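Local structure of xylulose kinase (Escherichia coli, 2ITM) at residues A[5-9]-A[74-78]; A[45-49]-A[155-160]; A[405-411]-A[462-466]. The protein catalyses the ATP-dependent phosphorylation of D-xylulose to D-xylulose 5-phosphate, and less efficiently that of 1-deoxy-D-xylulose. One frame throughout, in Å; residues are numbered along the deposited sequence.

Contact 1: residues A[5-9]-A[74-78]; sequences IDLGT and AGQMH. With XUL (D-xylulose), chain C.
L7 and A74 mark the tight part of this contact, where strands 2-7 and 70-75 run parallel. A74 N donates to I5 O (2.7 Å). L7 N then bonds to A74 O (2.8 Å), and Q76 N to L7 O (2.8 Å). D6, inferred to be important for activity, shares one face of the sheet with A74, its OD2 4.2 Å from A74 CB. L7 lies on the other face, and its side chain touches P152 and L156 of helix 152-161.

Q76 is buried too, its CB and CG packed on L7 O. Its CG stands between its backbone N and carbonyl carbon (chi1 63°), which swings the amide across to G8. G8 and T9 form the looser, partly exposed side, where Q76 NE2 makes a weak, bent bond to G8 O (3.0 Å, 128° at the hydrogen). T9 OG1 bonds W96 NE1.

M77 N bonds xylulose O5 (2.8 Å), and H78 NE2 shares a straight bond with O1 (3.1 Å). D233, the inferred proton acceptor, also bonds the sugar. Parallel central strands mark the actin-like ATPase fold of FGGY kinases; the loop after strand 70-75 forms part of the sugar site.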
ATOM      1  N   ILE A   5      12.368  29.264  29.552  1.00 25.97           N
ATOM      2  CA  ILE A   5      11.979  29.536  28.177  1.00 17.67           C
ATOM      3  C   ILE A   5      12.415  28.413  27.244  1.00 29.84           C
ATOM      4  O   ILE A   5      13.554  27.972  27.286  1.00 28.13           O
ATOM      5  CB  ILE A   5      12.596  30.836  27.694  1.00 25.49           C
ATOM      6  CG1 ILE A   5      12.286  31.981  28.648  1.00 24.90           C
ATOM      7  CG2 ILE A   5      12.117  31.162  26.309  1.00 21.48           C
ATOM      8  CD1 ILE A   5      13.161  33.170  28.448  1.00 20.63           C
ATOM      9  N   ASP A   6      11.504  27.978  26.386  1.00 23.08           N
ATOM     10  CA  ASP A   6      11.826  27.039  25.318  1.00 13.40           C
ATOM     11  C   ASP A   6      11.526  27.618  23.950  1.00 25.20           C
ATOM     12  O   ASP A   6      10.377  27.785  23.567  1.00 24.13           O
ATOM     13  CB  ASP A   6      11.104  25.715  25.516  1.00 24.47           C
ATOM     14  CG  ASP A   6      11.347  24.740  24.387  1.00 25.44           C
ATOM     15  OD1 ASP A   6      10.383  24.094  23.971  1.00 33.87           O
ATOM     16  OD2 ASP A   6      12.454  24.545  23.865  1.00 25.44           O
ATOM     17  N   LEU A   7      12.587  27.941  23.230  1.00 24.82           N
ATOM     18  CA  LEU A   7      12.508  28.354  21.849  1.00 19.26           C
ATOM     19  C   LEU A   7      12.415  27.137  20.957  1.00 33.44           C
ATOM     20  O   LEU A   7      13.419  26.546  20.587  1.00 25.83           O
ATOM     21  CB  LEU A   7      13.742  29.184  21.489  1.00 26.85           C
ATOM     22  CG  LEU A   7      13.609  30.352  20.545  1.00 32.72           C
ATOM     23  CD1 LEU A   7      14.922  30.689  19.921  1.00 23.03           C
ATOM     24  CD2 LEU A   7      12.586  30.091  19.494  1.00 34.26           C
ATOM     25  N   GLY A   8      11.193  26.767  20.619  1.00 21.58           N
ATOM     26  CA  GLY A   8      10.959  25.689  19.695  1.00 26.17           C
ATOM     27  C   GLY A   8      11.012  26.128  18.263  1.00 30.00           C
ATOM     28  O   GLY A   8      11.405  27.243  17.956  1.00 23.37           O
ATOM     29  N   THR A   9      10.619  25.235  17.372  1.00 25.23           N
ATOM     30  CA  THR A   9      10.515  25.572  15.969  1.00 32.45           C
ATOM     31  C   THR A   9       9.159  26.199  15.649  1.00 21.61           C
ATOM     32  O   THR A   9       9.078  27.133  14.888  1.00 30.02           O
ATOM     33  CB  THR A   9      10.765  24.346  15.096  1.00 32.47           C
ATOM     34  OG1 THR A   9      11.868  23.602  15.611  1.00 34.88           O
ATOM     35  CG2 THR A   9      11.263  24.767  13.753  1.00 39.13           C
ATOM     36  N   ALA A  74      16.072  27.069  26.828  1.00 20.46           N
ATOM     37  CA  ALA A  74      16.378  25.969  25.940  1.00 25.05           C
ATOM     38  C   ALA A  74      15.871  26.264  24.530  1.00 26.83           C
ATOM     39  O   ALA A  74      15.099  27.190  24.336  1.00 23.27           O
ATOM     40  CB  ALA A  74      15.740  24.687  26.438  1.00 17.48           C
ATOM     41  N   GLY A  75      16.314  25.477  23.565  1.00 24.27           N
ATOM     42  CA  GLY A  75      16.145  25.820  22.171  1.00 30.18           C
ATOM     43  C   GLY A  75      16.290  24.690  21.174  1.00 26.29           C
ATOM     44  O   GLY A  75      17.057  23.762  21.368  1.00 19.28           O
ATOM     45  N   GLN A  76      15.531  24.796  20.099  1.00 23.03           N
ATOM     46  CA  GLN A  76      15.814  24.085  18.874  1.00 25.95           C
ATOM     47  C   GLN A  76      17.299  24.121  18.536  1.00 21.10           C
ATOM     48  O   GLN A  76      17.915  25.168  18.505  1.00 22.18           O
ATOM     49  CB  GLN A  76      14.963  24.628  17.718  1.00 20.02           C
ATOM     50  CG  GLN A  76      15.230  26.073  17.362  1.00 25.51           C
ATOM     51  CD  GLN A  76      14.669  26.483  16.014  1.00 27.88           C
ATOM     52  OE1 GLN A  76      15.116  26.018  14.985  1.00 22.14           O
ATOM     53  NE2 GLN A  76      13.700  27.374  16.033  1.00 28.20           N
ATOM     54  N   MET A  77      17.856  22.951  18.295  1.00 21.62           N
ATOM     55  CA  MET A  77      19.290  22.794  18.178  1.00 17.46           C
ATOM     56  C   MET A  77      19.773  23.164  16.772  1.00 24.65           C
ATOM     57  O   MET A  77      18.987  23.233  15.850  1.00 20.81           O
ATOM     58  CB  MET A  77      19.689  21.366  18.541  1.00 26.04           C
ATOM     59  CG  MET A  77      19.187  20.899  19.908  1.00 17.46           C
ATOM     60  SD  MET A  77      19.395  19.149  20.198  1.00 30.51           S
ATOM     61  CE  MET A  77      21.133  19.086  20.395  1.00 13.24           C
ATOM     62  N   HIS A  78      21.071  23.400  16.631  1.00 18.14           N
ATOM     63  CA  HIS A  78      21.732  23.378  15.333  1.00 22.40           C
ATOM     64  C   HIS A  78      21.439  24.515  14.351  1.00 22.14           C
ATOM     65  O   HIS A  78      21.950  24.516  13.248  1.00 44.56           O
ATOM     66  CB  HIS A  78      21.301  22.165  14.524  1.00 15.62           C
ATOM     67  CG  HIS A  78      21.463  20.868  15.242  1.00 21.28           C
ATOM     68  ND1 HIS A  78      22.665  20.446  15.756  1.00 27.48           N
ATOM     69  CD2 HIS A  78      20.572  19.892  15.518  1.00 27.64           C
ATOM     70  CE1 HIS A  78      22.507  19.269  16.322  1.00 25.73           C
ATOM     71  NE2 HIS A  78      21.245  18.913  16.195  1.00 22.18           N
TER
HETATM   72  C1  XUL C4930      18.780  16.686  16.403  1.00 94.04           C
HETATM   73  C2  XUL C4930      17.456  16.724  17.147  1.00101.84           C
HETATM   74  C3  XUL C4930      17.074  17.978  17.849  1.00 47.09           C
HETATM   75  C4  XUL C4930      15.874  18.505  17.107  1.00 57.13           C
HETATM   76  C5  XUL C4930      15.588  19.962  17.403  1.00 32.58           C
HETATM   77  O1  XUL C4930      19.837  16.368  17.272  1.00 49.32           O
HETATM   78  O2  XUL C4930      16.406  15.887  16.715  1.00 96.61           O
HETATM   79  O3  XUL C4930      18.123  18.877  17.635  1.00101.39           O
HETATM   80  O4  XUL C4930      16.200  18.347  15.754  1.00 93.06           O
HETATM   81  O5  XUL C4930      16.567  20.448  18.265  1.00 37.74           O

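Contact 2: residues A[45-49]-A[155-160]; sequences PEQWW and YLRLRM
Segments 45-49 and 155-160 are helical and cross at -59°, with their axes 10.1 Å apart at the closest. W49 and L156 bring their CA atoms to 6.6 Å. The helices belong to the N-terminal, actin-like domain and pack beside its central sheet. P45 CB lies over one face of the Y155 ring, 3.9 Å from its centroid, a CH-pi contact. W48 CE3 lies 3.8 Å from Y155 CD2, which sits at the edge of the W48 indole.

W49 CG is anti to the backbone N (chi1 167°), which brings one face of the indole against the R159 guanidinium. R159 makes a cation-pi contact over the five-membered ring, CZ 3.9 Å from the centroid. The two planes are 45° apart, and NH1 is the nitrogen nearest the face. At the indole edge, W49 CZ3 meets M160 CG at 3.8 Å, and L156 CD1 approaches W49 CE3. Replacing W49 by alanine removes the indole, and the R159 guanidinium would probably lose its aromatic seat, with a gap opened beside L156 and M160. R159 NE bonds Y155 OH weakly (3.3 Å). R159 NH2 forms a salt bridge to E46 OE1 at 2.6 Å, at the guanidinium edge.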
ATOM      1  N   PRO A  45      15.343  35.748  13.063  1.00 21.26           N
ATOM      2  CA  PRO A  45      15.680  35.692  14.480  1.00 22.94           C
ATOM      3  C   PRO A  45      14.929  36.767  15.241  1.00 37.55           C
ATOM      4  O   PRO A  45      14.677  36.626  16.424  1.00 25.73           O
ATOM      5  CB  PRO A  45      17.190  35.944  14.491  1.00 23.95           C
ATOM      6  CG  PRO A  45      17.657  35.527  13.186  1.00 23.09           C
ATOM      7  CD  PRO A  45      16.544  35.831  12.222  1.00 25.69           C
ATOM      8  N   GLU A  46      14.536  37.822  14.548  1.00 31.15           N
ATOM      9  CA  GLU A  46      13.687  38.824  15.151  1.00 27.70           C
ATOM     10  C   GLU A  46      12.323  38.288  15.580  1.00 26.82           C
ATOM     11  O   GLU A  46      11.794  38.692  16.598  1.00 30.70           O
ATOM     12  CB  GLU A  46      13.547  40.048  14.253  1.00 31.67           C
ATOM     13  CG  GLU A  46      12.755  41.184  14.864  1.00 41.73           C
ATOM     14  CD  GLU A  46      13.457  41.838  16.030  1.00 42.49           C
ATOM     15  OE1 GLU A  46      14.692  41.935  16.009  1.00 54.17           O
ATOM     16  OE2 GLU A  46      12.767  42.260  16.964  1.00 42.05           O
ATOM     17  N   GLN A  47      11.768  37.371  14.807  1.00 26.39           N
ATOM     18  CA  GLN A  47      10.547  36.700  15.191  1.00 29.57           C
ATOM     19  C   GLN A  47      10.683  35.878  16.470  1.00 21.72           C
ATOM     20  O   GLN A  47       9.724  35.748  17.210  1.00 20.85           O
ATOM     21  CB  GLN A  47       9.997  35.844  14.053  1.00 46.68           C
ATOM     22  CG  GLN A  47       8.558  35.355  14.279  1.00 79.00           C
ATOM     23  CD  GLN A  47       8.154  34.140  13.407  1.00 85.29           C
ATOM     24  OE1 GLN A  47       9.008  33.511  12.783  1.00 59.79           O
ATOM     25  NE2 GLN A  47       6.862  33.827  13.377  1.00 41.85           N
ATOM     26  N   TRP A  48      11.868  35.329  16.725  1.00 21.20           N
ATOM     27  CA  TRP A  48      12.141  34.660  17.994  1.00 27.68           C
ATOM     28  C   TRP A  48      11.973  35.630  19.149  1.00 30.89           C
ATOM     29  O   TRP A  48      11.380  35.311  20.161  1.00 32.98           O
ATOM     30  CB  TRP A  48      13.545  34.070  18.031  1.00 33.42           C
ATOM     31  CG  TRP A  48      13.821  33.026  17.011  1.00 25.53           C
ATOM     32  CD1 TRP A  48      12.921  32.240  16.379  1.00 20.19           C
ATOM     33  CD2 TRP A  48      15.117  32.646  16.510  1.00 24.27           C
ATOM     34  NE1 TRP A  48      13.551  31.376  15.503  1.00 27.80           N
ATOM     35  CE2 TRP A  48      14.916  31.616  15.575  1.00 18.27           C
ATOM     36  CE3 TRP A  48      16.421  33.071  16.760  1.00 20.94           C
ATOM     37  CZ2 TRP A  48      15.952  31.019  14.877  1.00 31.71           C
ATOM     38  CZ3 TRP A  48      17.446  32.491  16.080  1.00 22.89           C
ATOM     39  CH2 TRP A  48      17.219  31.481  15.153  1.00 28.65           C
ATOM     40  N   TRP A  49      12.504  36.829  18.985  1.00 37.39           N
ATOM     41  CA  TRP A  49      12.487  37.769  20.073  1.00 27.06           C
ATOM     42  C   TRP A  49      11.080  38.267  20.315  1.00 33.26           C
ATOM     43  O   TRP A  49      10.601  38.236  21.433  1.00 23.59           O
ATOM     44  CB  TRP A  49      13.423  38.938  19.832  1.00 21.06           C
ATOM     45  CG  TRP A  49      13.171  40.045  20.789  1.00 33.20           C
ATOM     46  CD1 TRP A  49      12.519  41.202  20.540  1.00 39.97           C
ATOM     47  CD2 TRP A  49      13.534  40.084  22.164  1.00 34.36           C
ATOM     48  NE1 TRP A  49      12.468  41.973  21.668  1.00 33.17           N
ATOM     49  CE2 TRP A  49      13.085  41.302  22.684  1.00 34.79           C
ATOM     50  CE3 TRP A  49      14.197  39.207  23.018  1.00 25.09           C
ATOM     51  CZ2 TRP A  49      13.277  41.662  23.998  1.00 42.36           C
ATOM     52  CZ3 TRP A  49      14.394  39.567  24.290  1.00 22.89           C
ATOM     53  CH2 TRP A  49      13.944  40.785  24.774  1.00 40.16           C
ATOM     54  N   TYR A 155      21.080  33.269  20.531  1.00 22.94           N
ATOM     55  CA  TYR A 155      20.756  34.583  20.005  1.00 26.55           C
ATOM     56  C   TYR A 155      19.783  35.271  20.943  1.00 25.92           C
ATOM     57  O   TYR A 155      19.928  36.433  21.252  1.00 20.42           O
ATOM     58  CB  TYR A 155      20.163  34.524  18.601  1.00 32.75           C
ATOM     59  CG  TYR A 155      19.590  35.850  18.158  1.00 24.64           C
ATOM     60  CD1 TYR A 155      20.405  36.850  17.684  1.00 28.17           C
ATOM     61  CD2 TYR A 155      18.238  36.104  18.244  1.00 35.83           C
ATOM     62  CE1 TYR A 155      19.884  38.056  17.287  1.00 41.07           C
ATOM     63  CE2 TYR A 155      17.709  37.299  17.856  1.00 31.56           C
ATOM     64  CZ  TYR A 155      18.533  38.279  17.383  1.00 29.69           C
ATOM     65  OH  TYR A 155      18.006  39.480  17.006  1.00 38.90           O
ATOM     66  N   LEU A 156      18.814  34.499  21.405  1.00 21.58           N
ATOM     67  CA  LEU A 156      17.909  34.912  22.451  1.00 31.39           C
ATOM     68  C   LEU A 156      18.607  35.434  23.702  1.00 33.74           C
ATOM     69  O   LEU A 156      18.268  36.493  24.199  1.00 19.90           O
ATOM     70  CB  LEU A 156      16.953  33.780  22.793  1.00 37.28           C
ATOM     71  CG  LEU A 156      15.562  34.163  23.226  1.00 49.73           C
ATOM     72  CD1 LEU A 156      15.012  35.294  22.392  1.00 42.95           C
ATOM     73  CD2 LEU A 156      14.661  32.960  23.142  1.00 38.42           C
ATOM     74  N   ARG A 157      19.583  34.684  24.198  1.00 16.93           N
ATOM     75  CA  ARG A 157      20.390  35.132  25.310  1.00 13.16           C
ATOM     76  C   ARG A 157      21.014  36.504  25.083  1.00 15.49           C
ATOM     77  O   ARG A 157      20.902  37.374  25.916  1.00 24.24           O
ATOM     78  CB  ARG A 157      21.453  34.095  25.669  1.00 19.31           C
ATOM     79  CG  ARG A 157      22.372  34.508  26.790  1.00 18.73           C
ATOM     80  CD  ARG A 157      23.706  33.793  26.817  1.00 21.12           C
ATOM     81  NE  ARG A 157      23.570  32.418  26.380  1.00 27.75           N
ATOM     82  CZ  ARG A 157      22.964  31.481  27.076  1.00 25.66           C
ATOM     83  NH1 ARG A 157      22.461  31.758  28.263  1.00 29.25           N
ATOM     84  NH2 ARG A 157      22.869  30.266  26.589  1.00 27.53           N
ATOM     85  N   LEU A 158      21.675  36.678  23.947  1.00 28.44           N
ATOM     86  CA  LEU A 158      22.296  37.947  23.587  1.00 23.44           C
ATOM     87  C   LEU A 158      21.309  39.110  23.609  1.00 19.84           C
ATOM     88  O   LEU A 158      21.582  40.151  24.169  1.00 25.61           O
ATOM     89  CB  LEU A 158      22.975  37.841  22.230  1.00 30.25           C
ATOM     90  CG  LEU A 158      23.491  39.139  21.623  1.00 31.96           C
ATOM     91  CD1 LEU A 158      24.776  39.534  22.265  1.00 29.07           C
ATOM     92  CD2 LEU A 158      23.643  39.027  20.125  1.00 27.82           C
ATOM     93  N   ARG A 159      20.134  38.903  23.036  1.00 25.18           N
ATOM     94  CA  ARG A 159      19.056  39.876  23.118  1.00 24.49           C
ATOM     95  C   ARG A 159      18.572  40.170  24.543  1.00 35.96           C
ATOM     96  O   ARG A 159      18.168  41.280  24.841  1.00 27.18           O
ATOM     97  CB  ARG A 159      17.896  39.474  22.217  1.00 30.01           C
ATOM     98  CG  ARG A 159      18.108  39.798  20.749  1.00 37.87           C
ATOM     99  CD  ARG A 159      18.186  41.278  20.437  1.00 24.79           C
ATOM    100  NE  ARG A 159      17.285  41.675  19.353  1.00 39.72           N
ATOM    101  CZ  ARG A 159      16.073  42.146  19.531  1.00 31.14           C
ATOM    102  NH1 ARG A 159      15.591  42.289  20.746  1.00 74.75           N
ATOM    103  NH2 ARG A 159      15.328  42.463  18.496  1.00 67.53           N
ATOM    104  N   MET A 160      18.642  39.169  25.414  1.00 26.97           N
ATOM    105  CA  MET A 160      18.228  39.307  26.787  1.00 21.70           C
ATOM    106  C   MET A 160      19.313  39.836  27.730  1.00 25.64           C
ATOM    107  O   MET A 160      19.006  40.470  28.721  1.00 29.19           O
ATOM    108  CB  MET A 160      17.696  37.984  27.318  1.00 18.63           C
ATOM    109  CG  MET A 160      16.331  37.588  26.826  1.00 33.69           C
ATOM    110  SD  MET A 160      15.700  36.161  27.707  1.00 36.24           S
ATOM    111  CE  MET A 160      16.930  34.972  27.312  1.00 28.56           C
TER

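Contact 3: residues A[405-411]-A[462-466]; sequences MLADISG and YAAYQ
I409 lays its CG1 over the centre of the Y465 ring. The distance from CG1 to the ring centroid is 3.5 Å, and CG1 sits only 8° off the ring normal. This is a CH-pi contact between two helices of the C-terminal, actin-like domain. Helix 400-410 is the connecting helix of a beta-alpha-beta crossover, between the parallel neighbouring strands 390-393 and 414-417. Helix 459-479 is the last helix of the chain. The two segments cross at -66°, with axes 8.0 Å apart at the closest.

The phenol end of Y465 runs on past I409 to M405, and the Y465 and M405 side chains cross at about a right angle. M405 CE lies 3.6 Å from Y465 OH. That hydroxyl is hydrogen-bonded to E367 of helix 358-381, which M405 also touches.

Y462 CG is anti to the backbone N (chi1 172°), which carries the ring toward the end of helix 400-410. G411 has left the helix with positive phi, and its CA is 3.7 Å from Y462 CE1. A CB on G411 would run into that ring atom, so glycine suits both the backbone and the packing.

D408 ties the helices together with charge as well. Its carboxylate forms a salt bridge with R461 and accepts a hydrogen bond from D458 N. The backbones come closest at D408 and Y462, whose CA atoms are 4.7 Å apart. D408 O receives a CA-H...O contact from Y462 CA at 3.1 Å. The same oxygen lies at the edge of the Y462 ring, near its plane, with D408 O 3.2 Å from Y462 CD1.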
ATOM      1  N   MET A 405       3.138  -4.587  25.791  1.00 28.11           N
ATOM      2  CA  MET A 405       3.572  -5.136  24.537  1.00 30.66           C
ATOM      3  C   MET A 405       4.970  -4.679  24.235  1.00 34.66           C
ATOM      4  O   MET A 405       5.800  -5.467  23.795  1.00 31.16           O
ATOM      5  CB  MET A 405       2.634  -4.755  23.403  1.00 35.27           C
ATOM      6  CG  MET A 405       3.132  -5.208  22.042  1.00 33.71           C
ATOM      7  SD  MET A 405       2.129  -4.720  20.656  1.00 33.23           S
ATOM      8  CE  MET A 405       0.742  -5.761  20.918  1.00 31.09           C
ATOM      9  N   LEU A 406       5.243  -3.400  24.467  1.00 28.52           N
ATOM     10  CA  LEU A 406       6.571  -2.840  24.257  1.00 13.61           C
ATOM     11  C   LEU A 406       7.614  -3.483  25.147  1.00 20.42           C
ATOM     12  O   LEU A 406       8.745  -3.676  24.745  1.00 25.04           O
ATOM     13  CB  LEU A 406       6.569  -1.345  24.516  1.00 35.71           C
ATOM     14  CG  LEU A 406       6.631  -0.397  23.332  1.00 34.87           C
ATOM     15  CD1 LEU A 406       5.673  -0.825  22.274  1.00 42.82           C
ATOM     16  CD2 LEU A 406       6.350   1.012  23.764  1.00 29.66           C
ATOM     17  N   ALA A 407       7.214  -3.800  26.363  1.00 19.11           N
ATOM     18  CA  ALA A 407       8.091  -4.476  27.284  1.00 32.33           C
ATOM     19  C   ALA A 407       8.334  -5.931  26.899  1.00 26.72           C
ATOM     20  O   ALA A 407       9.440  -6.430  27.007  1.00 33.40           O
ATOM     21  CB  ALA A 407       7.536  -4.375  28.670  1.00 29.10           C
ATOM     22  N   ASP A 408       7.286  -6.591  26.435  1.00 38.08           N
ATOM     23  CA  ASP A 408       7.355  -7.984  26.038  1.00 21.86           C
ATOM     24  C   ASP A 408       8.257  -8.158  24.841  1.00 31.24           C
ATOM     25  O   ASP A 408       9.108  -9.029  24.805  1.00 30.32           O
ATOM     26  CB  ASP A 408       5.956  -8.492  25.713  1.00 29.99           C
ATOM     27  CG  ASP A 408       5.044  -8.559  26.933  1.00 31.81           C
ATOM     28  OD1 ASP A 408       5.544  -8.572  28.069  1.00 23.47           O
ATOM     29  OD2 ASP A 408       3.813  -8.624  26.824  1.00 24.59           O
ATOM     30  N   ILE A 409       8.053  -7.294  23.856  1.00 32.74           N
ATOM     31  CA  ILE A 409       8.851  -7.238  22.645  1.00 21.78           C
ATOM     32  C   ILE A 409      10.307  -6.929  22.922  1.00 27.43           C
ATOM     33  O   ILE A 409      11.184  -7.583  22.401  1.00 32.11           O
ATOM     34  CB  ILE A 409       8.266  -6.196  21.679  1.00 18.99           C
ATOM     35  CG1 ILE A 409       7.022  -6.740  21.005  1.00 29.33           C
ATOM     36  CG2 ILE A 409       9.275  -5.801  20.646  1.00 27.13           C
ATOM     37  CD1 ILE A 409       6.394  -5.798  20.077  1.00 23.71           C
ATOM     38  N   SER A 410      10.556  -5.920  23.740  1.00 25.31           N
ATOM     39  CA  SER A 410      11.878  -5.344  23.861  1.00 20.11           C
ATOM     40  C   SER A 410      12.769  -6.040  24.871  1.00 27.55           C
ATOM     41  O   SER A 410      13.981  -5.940  24.796  1.00 31.23           O
ATOM     42  CB  SER A 410      11.789  -3.862  24.189  1.00 35.87           C
ATOM     43  OG  SER A 410      11.513  -3.651  25.545  1.00 32.44           O
ATOM     44  N   GLY A 411      12.170  -6.716  25.833  1.00 21.44           N
ATOM     45  CA  GLY A 411      12.932  -7.306  26.912  1.00 30.11           C
ATOM     46  C   GLY A 411      13.359  -6.279  27.933  1.00 29.10           C
ATOM     47  O   GLY A 411      14.217  -6.523  28.753  1.00 34.34           O
ATOM     48  N   TYR A 462       7.876 -12.572  25.486  1.00 25.49           N
ATOM     49  CA  TYR A 462       9.166 -12.161  24.965  1.00 35.59           C
ATOM     50  C   TYR A 462       9.727 -13.195  24.016  1.00 34.35           C
ATOM     51  O   TYR A 462      10.144 -12.868  22.921  1.00 38.28           O
ATOM     52  CB  TYR A 462      10.161 -11.863  26.078  1.00 17.62           C
ATOM     53  CG  TYR A 462      11.565 -11.621  25.626  1.00 30.00           C
ATOM     54  CD1 TYR A 462      11.938 -10.406  25.089  1.00 44.71           C
ATOM     55  CD2 TYR A 462      12.528 -12.598  25.729  1.00 24.02           C
ATOM     56  CE1 TYR A 462      13.216 -10.175  24.670  1.00 31.30           C
ATOM     57  CE2 TYR A 462      13.809 -12.372  25.308  1.00 50.61           C
ATOM     58  CZ  TYR A 462      14.148 -11.161  24.773  1.00 27.59           C
ATOM     59  OH  TYR A 462      15.422 -10.944  24.356  1.00 26.82           O
ATOM     60  N   ALA A 463       9.731 -14.445  24.444  1.00 37.06           N
ATOM     61  CA  ALA A 463      10.214 -15.538  23.623  1.00 28.59           C
ATOM     62  C   ALA A 463       9.415 -15.685  22.344  1.00 19.10           C
ATOM     63  O   ALA A 463       9.968 -15.993  21.302  1.00 29.42           O
ATOM     64  CB  ALA A 463      10.216 -16.823  24.389  1.00 35.25           C
ATOM     65  N   ALA A 464       8.116 -15.465  22.440  1.00 23.53           N
ATOM     66  CA  ALA A 464       7.230 -15.542  21.293  1.00 24.63           C
ATOM     67  C   ALA A 464       7.498 -14.427  20.296  1.00 29.35           C
ATOM     68  O   ALA A 464       7.243 -14.563  19.110  1.00 23.52           O
ATOM     69  CB  ALA A 464       5.801 -15.504  21.735  1.00 15.76           C
ATOM     70  N   TYR A 465       8.000 -13.312  20.793  1.00 27.84           N
ATOM     71  CA  TYR A 465       8.182 -12.157  19.947  1.00 28.20           C
ATOM     72  C   TYR A 465       9.490 -12.237  19.175  1.00 20.42           C
ATOM     73  O   TYR A 465       9.626 -11.645  18.134  1.00 21.77           O
ATOM     74  CB  TYR A 465       8.047 -10.858  20.740  1.00 29.21           C
ATOM     75  CG  TYR A 465       6.648 -10.297  20.758  1.00 16.80           C
ATOM     76  CD1 TYR A 465       6.004 -10.037  21.942  1.00 22.54           C
ATOM     77  CD2 TYR A 465       5.975 -10.022  19.581  1.00 32.19           C
ATOM     78  CE1 TYR A 465       4.727  -9.527  21.964  1.00 27.73           C
ATOM     79  CE2 TYR A 465       4.702  -9.500  19.588  1.00 24.44           C
ATOM     80  CZ  TYR A 465       4.082  -9.252  20.782  1.00 32.22           C
ATOM     81  OH  TYR A 465       2.814  -8.747  20.804  1.00 31.66           O
ATOM     82  N   GLN A 466      10.448 -12.988  19.692  1.00 19.36           N
ATOM     83  CA  GLN A 466      11.791 -12.903  19.164  1.00 25.41           C
ATOM     84  C   GLN A 466      11.904 -13.289  17.690  1.00 34.47           C
ATOM     85  O   GLN A 466      12.516 -12.577  16.923  1.00 33.91           O
ATOM     86  CB  GLN A 466      12.789 -13.660  20.025  1.00 27.29           C
ATOM     87  CG  GLN A 466      13.151 -12.971  21.316  1.00 22.36           C
ATOM     88  CD  GLN A 466      14.008 -11.757  21.114  1.00 53.06           C
ATOM     89  OE1 GLN A 466      15.163 -11.868  20.707  1.00 42.11           O
ATOM     90  NE2 GLN A 466      13.458 -10.589  21.405  1.00 30.57           N
TER

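Contacts 1 and 2 are neighbours in the N-terminal domain, with centres 11 Å apart. They touch directly. L7 CD2 meets W48 CD1 at 3.8 Å, and L7 CG meets L156 CD2 at 3.8 Å. Contact 2 thus backs the strands of contact 1, the second of which runs into the xylulose-binding loop. The D6 side chain is about 4 Å from that of D233, and the W48 side chain is about 11 Å from bound xylulose. Contact 3 stands apart in the C-terminal half. Its centre is 35 Å from that of contact 1 and 47 Å from that of contact 2, across the chain's centre from the latter. It touches neither and lies away from the active site.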